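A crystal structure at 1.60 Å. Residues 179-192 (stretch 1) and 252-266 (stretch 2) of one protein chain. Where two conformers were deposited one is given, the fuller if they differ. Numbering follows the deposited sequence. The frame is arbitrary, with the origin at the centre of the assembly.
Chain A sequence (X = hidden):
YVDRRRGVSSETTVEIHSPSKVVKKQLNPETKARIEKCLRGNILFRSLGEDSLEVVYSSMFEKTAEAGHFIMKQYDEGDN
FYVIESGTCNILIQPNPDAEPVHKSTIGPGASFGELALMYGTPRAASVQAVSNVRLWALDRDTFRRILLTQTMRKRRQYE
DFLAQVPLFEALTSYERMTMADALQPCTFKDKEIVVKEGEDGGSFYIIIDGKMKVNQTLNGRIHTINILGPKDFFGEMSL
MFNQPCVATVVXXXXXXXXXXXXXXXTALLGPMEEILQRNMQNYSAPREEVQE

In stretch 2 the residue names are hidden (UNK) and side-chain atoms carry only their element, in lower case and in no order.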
# COMPACT_ATOMS: atom_id res chain seq x y z
N THR A 179 -2.21 -2.76 5.43
CA THR A 179 -2.18 -2.01 4.18
C THR A 179 -0.79 -2.10 3.55
O THR A 179 -0.67 -2.08 2.32
CB THR A 179 -2.59 -0.55 4.42
OG1 THR A 179 -1.76 -0.01 5.43
CG2 THR A 179 -4.01 -0.48 4.93
N MET A 180 0.23 -2.27 4.37
CA MET A 180 1.57 -2.49 3.84
C MET A 180 1.63 -3.83 3.12
O MET A 180 2.12 -3.92 1.99
CB MET A 180 2.61 -2.41 4.96
CG MET A 180 4.07 -2.62 4.46
SD MET A 180 4.61 -1.38 3.26
CE MET A 180 4.58 0.10 4.23
N ALA A 181 1.05 -4.87 3.73
CA ALA A 181 0.97 -6.15 3.05
C ALA A 181 0.24 -6.03 1.72
O ALA A 181 0.66 -6.65 0.73
CB ALA A 181 0.29 -7.18 3.94
N ASP A 182 -0.90 -5.31 1.67
CA ASP A 182 -1.60 -5.15 0.39
C ASP A 182 -0.66 -4.61 -0.68
O ASP A 182 -0.71 -5.04 -1.85
CB ASP A 182 -2.77 -4.17 0.53
CG ASP A 182 -3.88 -4.66 1.48
OD1 ASP A 182 -3.97 -5.88 1.74
OD2 ASP A 182 -4.68 -3.81 1.93
N ALA A 183 0.15 -3.62 -0.31
CA ALA A 183 0.94 -2.84 -1.26
C ALA A 183 2.21 -3.55 -1.71
O ALA A 183 2.65 -3.35 -2.85
CB ALA A 183 1.30 -1.49 -0.65
N LEU A 184 2.81 -4.39 -0.87
CA LEU A 184 4.10 -5.01 -1.22
C LEU A 184 3.97 -5.96 -2.41
O LEU A 184 3.04 -6.76 -2.52
CB LEU A 184 4.67 -5.74 0.00
CG LEU A 184 5.14 -4.82 1.13
CD1 LEU A 184 5.38 -5.65 2.37
CD2 LEU A 184 6.44 -4.06 0.71
N GLN A 185 4.94 -5.89 -3.33
CA GLN A 185 4.95 -6.73 -4.52
C GLN A 185 6.14 -7.69 -4.47
O GLN A 185 7.29 -7.23 -4.33
CB GLN A 185 5.04 -5.85 -5.76
CG GLN A 185 3.98 -4.77 -5.82
CD GLN A 185 2.60 -5.37 -5.96
OE1 GLN A 185 2.39 -6.27 -6.78
NE2 GLN A 185 1.65 -4.90 -5.15
N PRO A 186 5.94 -9.00 -4.60
CA PRO A 186 7.09 -9.92 -4.58
C PRO A 186 7.92 -9.78 -5.85
O PRO A 186 7.39 -9.58 -6.94
CB PRO A 186 6.43 -11.30 -4.50
CG PRO A 186 5.07 -11.08 -5.14
CD PRO A 186 4.66 -9.72 -4.69
N CYS A 187 9.25 -9.88 -5.70
CA CYS A 187 10.11 -9.90 -6.87
C CYS A 187 11.31 -10.81 -6.59
O CYS A 187 11.80 -10.87 -5.47
CB CYS A 187 10.58 -8.49 -7.27
SG CYS A 187 10.90 -7.39 -5.87
N THR A 188 11.73 -11.53 -7.63
CA THR A 188 12.81 -12.51 -7.56
C THR A 188 13.95 -12.03 -8.45
O THR A 188 13.71 -11.53 -9.55
CB THR A 188 12.34 -13.89 -8.01
OG1 THR A 188 11.28 -14.34 -7.16
CG2 THR A 188 13.49 -14.91 -7.96
N PHE A 189 15.18 -12.16 -7.96
CA PHE A 189 16.35 -11.67 -8.68
C PHE A 189 17.40 -12.76 -8.79
O PHE A 189 17.74 -13.41 -7.79
CB PHE A 189 16.92 -10.44 -7.99
CG PHE A 189 15.99 -9.27 -8.00
CD1 PHE A 189 15.71 -8.60 -9.18
CD2 PHE A 189 15.38 -8.85 -6.83
CE1 PHE A 189 14.84 -7.54 -9.20
CE2 PHE A 189 14.50 -7.76 -6.85
CZ PHE A 189 14.23 -7.12 -8.04
N LYS A 190 17.91 -12.96 -10.00
CA LYS A 190 18.92 -13.97 -10.28
C LYS A 190 20.32 -13.41 -10.03
O LYS A 190 20.53 -12.20 -9.95
CB LYS A 190 18.79 -14.46 -11.72
CG LYS A 190 18.97 -13.34 -12.72
CD LYS A 190 18.95 -13.83 -14.17
CE LYS A 190 19.21 -12.66 -15.13
NZ LYS A 190 19.34 -13.07 -16.55
N ASP A 191 21.28 -14.32 -9.91
CA ASP A 191 22.66 -13.90 -9.71
C ASP A 191 23.07 -12.85 -10.73
O ASP A 191 22.80 -12.98 -11.93
CB ASP A 191 23.59 -15.12 -9.78
CG ASP A 191 25.04 -14.78 -9.45
OD1 ASP A 191 25.26 -13.99 -8.49
OD2 ASP A 191 25.97 -15.31 -10.11
N LYS A 192 23.71 -11.79 -10.24
CA LYS A 192 24.26 -10.67 -11.02
C LYS A 192 23.19 -9.77 -11.62
O LYS A 192 23.53 -8.85 -12.39
CB LYS A 192 25.19 -11.16 -12.14
CG LYS A 192 26.65 -11.24 -11.74
CD LYS A 192 26.93 -12.46 -10.88
CE LYS A 192 28.40 -12.87 -10.98
NZ LYS A 192 28.63 -14.23 -10.43
N UNK A 252 21.96 -8.24 -7.37
CA UNK A 252 21.79 -9.47 -6.62
C UNK A 252 23.06 -10.31 -6.69
O UNK A 252 23.75 -10.34 -7.71
c UNK A 252 20.59 -10.26 -7.16
o UNK A 252 20.27 -11.35 -6.30
N UNK A 253 23.40 -10.94 -5.57
CA UNK A 253 24.53 -11.86 -5.48
C UNK A 253 23.92 -13.22 -5.18
O UNK A 253 23.47 -13.47 -4.06
o UNK A 253 27.76 -11.85 -6.35
c UNK A 253 27.91 -11.94 -5.10
c UNK A 253 26.72 -12.33 -4.22
o UNK A 253 29.00 -11.71 -4.54
c UNK A 253 25.52 -11.41 -4.40
N UNK A 254 23.87 -14.07 -6.19
CA UNK A 254 23.04 -15.25 -6.09
C UNK A 254 21.59 -14.85 -6.25
O UNK A 254 21.27 -13.72 -6.60
N UNK A 255 20.70 -15.81 -5.98
CA UNK A 255 19.27 -15.57 -6.08
C UNK A 255 18.79 -14.85 -4.82
O UNK A 255 19.17 -15.20 -3.70
c UNK A 255 17.01 -16.66 -6.19
c UNK A 255 18.52 -16.89 -6.28
c UNK A 255 18.90 -17.49 -7.62
N UNK A 256 17.97 -13.83 -5.02
CA UNK A 256 17.43 -13.05 -3.92
C UNK A 256 15.93 -12.91 -4.11
O UNK A 256 15.44 -12.79 -5.24
o UNK A 256 19.42 -11.78 -3.50
c UNK A 256 18.06 -11.66 -3.84
N UNK A 257 15.21 -12.90 -2.99
CA UNK A 257 13.77 -12.66 -3.00
C UNK A 257 13.47 -11.40 -2.21
O UNK A 257 13.91 -11.25 -1.06
c UNK A 257 14.13 -17.00 -3.73
n UNK A 257 13.18 -16.75 -4.62
c UNK A 257 12.60 -15.55 -4.32
c UNK A 257 13.20 -15.08 -3.20
n UNK A 257 14.16 -16.01 -2.86
c UNK A 257 12.99 -13.83 -2.42
N UNK A 258 12.75 -10.49 -2.84
CA UNK A 258 12.45 -9.20 -2.26
C UNK A 258 10.95 -8.95 -2.32
O UNK A 258 10.19 -9.70 -2.94
s UNK A 258 15.00 -8.20 -2.81
c UNK A 258 13.18 -8.08 -3.00
N UNK A 259 10.54 -7.89 -1.65
CA UNK A 259 9.25 -7.28 -1.95
C UNK A 259 9.53 -5.80 -2.19
O UNK A 259 10.48 -5.22 -1.64
c UNK A 259 7.61 -8.88 -0.90
c UNK A 259 8.82 -7.21 0.52
c UNK A 259 8.19 -7.47 -0.84
N UNK A 260 8.69 -5.19 -3.02
CA UNK A 260 8.91 -3.81 -3.42
C UNK A 260 7.66 -2.96 -3.25
O UNK A 260 6.52 -3.46 -3.22
c UNK A 260 9.39 -3.73 -4.87
o UNK A 260 8.38 -4.17 -5.74
N UNK A 261 7.89 -1.66 -3.13
CA UNK A 261 6.86 -0.63 -3.21
C UNK A 261 7.19 0.27 -4.38
O UNK A 261 8.34 0.73 -4.51
c UNK A 261 6.80 0.19 -1.93
c UNK A 261 6.50 0.56 0.48
c UNK A 261 4.98 -1.07 -0.75
c UNK A 261 6.43 -0.47 -0.62
N UNK A 262 6.20 0.52 -5.24
CA UNK A 262 6.45 1.49 -6.30
C UNK A 262 6.40 2.91 -5.74
O UNK A 262 6.00 3.14 -4.60
c UNK A 262 5.47 1.27 -7.48
c UNK A 262 4.03 1.70 -7.17
o UNK A 262 3.77 2.43 -6.19
o UNK A 262 3.13 1.28 -7.94
N UNK A 263 6.86 3.87 -6.55
CA UNK A 263 7.02 5.24 -6.05
C UNK A 263 5.74 5.76 -5.39
O UNK A 263 5.79 6.38 -4.31
c UNK A 263 10.26 8.64 -8.34
n UNK A 263 11.31 8.23 -9.04
n UNK A 263 9.05 8.15 -8.61
n UNK A 263 10.42 9.54 -7.37
c UNK A 263 7.47 7.60 -6.76
c UNK A 263 7.82 8.53 -7.92
c UNK A 263 7.43 6.17 -7.19
N UNK A 264 4.60 5.56 -6.05
CA UNK A 264 3.32 6.06 -5.52
C UNK A 264 2.98 5.44 -4.16
O UNK A 264 2.60 6.14 -3.22
o UNK A 264 -0.08 4.97 -7.98
c UNK A 264 2.22 5.78 -6.55
c UNK A 264 -0.25 5.95 -7.22
o UNK A 264 -1.31 6.60 -7.26
c UNK A 264 0.84 6.35 -6.21
N UNK A 265 3.15 4.12 -4.03
CA UNK A 265 2.87 3.43 -2.77
C UNK A 265 3.89 3.80 -1.70
O UNK A 265 3.53 4.00 -0.54
c UNK A 265 2.89 1.92 -2.96
o UNK A 265 1.83 1.49 -3.79
N UNK A 266 5.18 3.84 -2.07
CA UNK A 266 6.18 4.29 -1.11
C UNK A 266 5.81 5.64 -0.52
O UNK A 266 5.76 5.81 0.71
c UNK A 266 10.21 4.36 0.89
c UNK A 266 9.12 6.11 -0.96
c UNK A 266 10.12 6.55 -0.12
c UNK A 266 8.65 4.81 -0.89
c UNK A 266 10.67 5.67 0.81
c UNK A 266 7.56 4.34 -1.79
c UNK A 266 9.20 3.94 0.05
O HOH W 1 3.70 -1.49 -4.66

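Position 252 carries one carbon and then one oxygen, its CB pointing toward stretch 1 and 3.4 Å from Lys190 O: Ser252. Its backbone O accepts from Lys192 N at 2.9 Å.

Position 253 has three carbons, the third bearing two oxygens, one of them 3.9 Å from Asp191 OD1. A carboxylate on a chain of this length is Glu253, here a like-charge neighbour rather than a partner.

Position 254 has no side-chain atoms and a phi of 74°, a value that by itself favours glycine. Gly254 gives its N to Asp191 OD1 at 2.7 Å, and its own O accepts from Ser252 OG at 2.6 Å, which ties the turn together.

At 255 one carbon carries two more, the nearer 4.3 Å from Thr188 CG2; this is Val255.

Position 256 again shows one carbon and one oxygen, with its CB 4.5 Å from Phe189 CB: Ser256. Its OG donates to Ser252 OG at 3.0 Å.

Position 257 holds one carbon and a five-membered ring of three carbons and two nitrogens, the imidazole of His257. The ring edge meets Thr188, CD2 to OG1 at 3.4 Å.

At 258 one carbon leads to one sulfur: Cys258. Its CB lies 3.7 Å from Cys187 SG, while its SG sits at the edge of the Phe189 ring.

Position 259, a carbon carrying two carbons, is Val259; its CG2 packs 4.0 Å from Leu184 CD2.

Position 260, one carbon and one oxygen, is Ser260, with OG 3.7 Å from Gln185 CB.

Position 261 has four carbons forked at the second, so Leu261. CD2 reaches Leu184 CD2 at 3.6 Å and Ala183 CB at 3.7 Å; CD1 meets Met180 SD at 3.9 Å.

Position 262 has two carbons, the second with two oxygens: Asp262, the N-cap, whose OD1 accepts from the backbone N of position 265 at 2.8 Å.

Three carbons, a nitrogen and a carbon with two nitrogens make 263 Arg263. Three carbons ending in two oxygens make 264 Glu264. Neither touches stretch 1.

Position 265, one carbon and one oxygen, is Ser265, its OG 4.4 Å from Ala183 CB. Position 266, one carbon and a six-carbon ring, is Phe266, turned away.

The rule is an antiparallel ladder: Gln185, Cys187 and Phe189 pair with Ser260, Cys258 and Ser256 through two backbone hydrogen bonds each. Their side chains share one sheet face; Pro186, Thr188, His257 and Val259 take the other. Backbone sets the register, Leu261 packs against the helix end, and Asp191 fastens the turn.

Stretch 2 (252-266) SEGVSHCVSLDRESF
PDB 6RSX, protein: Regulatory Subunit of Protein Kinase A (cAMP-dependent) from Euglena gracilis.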